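Local coordinates for protein glycerol Dehydrogenase (Unidentified, PDB 5XN8) that probably catalyses the NAD-dependent, metal-dependent oxidation of glycerol to dihydroxyacetone, as a member of the iron-containing alcohol dehydrogenase family, at residues A[258-263]-A[307-312]. Residues are numbered along the deposited sequence; the frame is centred on the assembly and turned at random.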
loop_
_atom_site.group_PDB
_atom_site.type_symbol
_atom_site.label_atom_id
_atom_site.label_comp_id
_atom_site.label_asym_id
_atom_site.label_seq_id
_atom_site.Cartn_x
_atom_site.Cartn_y
_atom_site.Cartn_z
ATOM N N ASN A 258 -6.867 -27.064 31.776
ATOM C CA ASN A 258 -7.458 -27.761 32.927
ATOM C C ASN A 258 -7.991 -29.133 32.547
ATOM O O ASN A 258 -7.902 -30.076 33.339
ATOM C CB ASN A 258 -8.576 -26.925 33.570
ATOM C CG ASN A 258 -8.063 -25.661 34.227
ATOM O OD1 ASN A 258 -6.864 -25.481 34.431
ATOM N ND2 ASN A 258 -8.979 -24.776 34.570
ATOM N N GLY A 259 -8.552 -29.240 31.346
ATOM C CA GLY A 259 -8.932 -30.537 30.765
ATOM C C GLY A 259 -7.790 -31.529 30.640
ATOM O O GLY A 259 -7.988 -32.711 30.857
ATOM N N PHE A 260 -6.600 -31.045 30.289
ATOM C CA PHE A 260 -5.412 -31.917 30.123
ATOM C C PHE A 260 -4.798 -32.432 31.421
ATOM O O PHE A 260 -4.021 -33.390 31.384
ATOM C CB PHE A 260 -4.321 -31.231 29.281
ATOM C CG PHE A 260 -4.468 -31.467 27.803
ATOM C CD1 PHE A 260 -4.071 -32.672 27.238
ATOM C CD2 PHE A 260 -4.980 -30.484 26.969
ATOM C CE1 PHE A 260 -4.206 -32.897 25.878
ATOM C CE2 PHE A 260 -5.113 -30.707 25.601
ATOM C CZ PHE A 260 -4.728 -31.905 25.060
ATOM N N THR A 261 -5.132 -31.825 32.562
ATOM C CA THR A 261 -4.575 -32.275 33.846
ATOM C C THR A 261 -5.087 -33.647 34.294
ATOM O O THR A 261 -4.505 -34.241 35.200
ATOM C CB THR A 261 -4.795 -31.244 34.973
ATOM O OG1 THR A 261 -6.195 -30.978 35.124
ATOM C CG2 THR A 261 -4.050 -29.938 34.669
ATOM N N ILE A 262 -6.147 -34.154 33.654
ATOM C CA ILE A 262 -6.670 -35.516 33.929
ATOM C C ILE A 262 -5.765 -36.626 33.370
ATOM O O ILE A 262 -5.868 -37.775 33.798
ATOM C CB ILE A 262 -8.134 -35.688 33.401
ATOM C CG1 ILE A 262 -9.153 -34.989 34.342
ATOM C CG2 ILE A 262 -8.566 -37.140 33.197
ATOM C CD1 ILE A 262 -9.037 -33.483 34.376
ATOM N N LEU A 263 -4.904 -36.291 32.412
ATOM C CA LEU A 263 -3.960 -37.245 31.824
ATOM C C LEU A 263 -2.607 -37.131 32.519
ATOM O O LEU A 263 -2.000 -36.058 32.529
ATOM C CB LEU A 263 -3.813 -36.973 30.325
ATOM C CG LEU A 263 -5.125 -36.923 29.533
ATOM C CD1 LEU A 263 -4.836 -36.651 28.073
ATOM C CD2 LEU A 263 -5.933 -38.211 29.672
ATOM N N VAL A 307 3.259 -28.067 19.816
ATOM C CA VAL A 307 2.186 -27.852 18.824
ATOM C C VAL A 307 1.455 -29.150 18.438
ATOM O O VAL A 307 0.585 -29.140 17.580
ATOM C CB VAL A 307 2.713 -27.131 17.561
ATOM C CG1 VAL A 307 3.225 -25.745 17.921
ATOM C CG2 VAL A 307 3.809 -27.922 16.868
ATOM N N THR A 308 1.805 -30.259 19.094
ATOM C CA THR A 308 1.216 -31.569 18.817
ATOM C C THR A 308 0.989 -32.305 20.119
ATOM O O THR A 308 1.704 -32.081 21.102
ATOM C CB THR A 308 2.161 -32.451 17.977
ATOM O OG1 THR A 308 3.368 -32.653 18.700
ATOM C CG2 THR A 308 2.491 -31.817 16.649
ATOM N N LEU A 309 0.028 -33.219 20.102
ATOM C CA LEU A 309 -0.237 -34.077 21.246
ATOM C C LEU A 309 0.987 -34.891 21.665
ATOM O O LEU A 309 1.245 -35.029 22.862
ATOM C CB LEU A 309 -1.404 -35.010 20.940
ATOM C CG LEU A 309 -2.759 -34.316 20.819
ATOM C CD1 LEU A 309 -3.798 -35.265 20.279
ATOM C CD2 LEU A 309 -3.199 -33.751 22.163
ATOM N N ALA A 310 1.751 -35.392 20.692
ATOM C CA ALA A 310 2.967 -36.176 20.973
ATOM C C ALA A 310 4.016 -35.394 21.765
ATOM O O ALA A 310 4.624 -35.930 22.675
ATOM C CB ALA A 310 3.571 -36.715 19.677
ATOM N N GLN A 311 4.211 -34.117 21.441
ATOM C CA GLN A 311 5.124 -33.254 22.220
ATOM C C GLN A 311 4.661 -32.990 23.659
ATOM O O GLN A 311 5.458 -32.528 24.486
ATOM C CB GLN A 311 5.328 -31.917 21.523
ATOM C CG GLN A 311 6.170 -31.986 20.260
ATOM C CD GLN A 311 6.239 -30.651 19.557
ATOM O OE1 GLN A 311 5.244 -29.950 19.466
ATOM N NE2 GLN A 311 7.418 -30.283 19.070
ATOM N N MET A 312 3.379 -33.242 23.936
ATOM C CA MET A 312 2.818 -33.209 25.290
ATOM C C MET A 312 2.727 -34.581 25.980
ATOM O O MET A 312 2.120 -34.690 27.045
ATOM C CB MET A 312 1.418 -32.610 25.223
ATOM C CG MET A 312 1.376 -31.201 24.677
ATOM S SD MET A 312 -0.302 -30.618 24.626
ATOM C CE MET A 312 -0.731 -30.516 26.355
#
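Met-312 lays its terminal methyl over one face of the Phe-260 ring. CE of Met-312 lies 4.0 Å from the centroid of the Phe-260 ring and only 9° off the normal, which meets the definition of a CH-pi contact. Behind the methyl, SD of Met-312 is 4.8 Å from the Phe-260 centroid and 15° off the normal, a longer Met-aromatic approach over the same face. The methionine runs extended to SD and then bends (chi3 67°), a turn that sets CE over the middle of the ring.

Purely apolar packing adds the second touch. CD2 of Leu-309 meets the rim of the ring near its plane, 3.8 Å from CZ of Phe-260, so face and edge are met by different residues. No hydrogen bond crosses, and the 122 Å² buried comes from these three residues.

Within 307-312, polar bonds link side chains to the backbone: Gln-311 N donates to Thr-308 OG1 (3.2 Å), an ST motif, and Val-307 N to Gln-311 OE1 (2.8 Å).

The contact ties helix 252-260, whose His-254 is a zinc ligand, to the loop between helices 290-303 and 318-329. Helix 318-329 supplies Val-325 against Phe-260 and Ile-322 against Leu-309, while Phe-277 of helix 271-285 packs on both Leu-309 and Met-312, making this a buried junction of that loop with helices 252-260, 271-285 and 318-329.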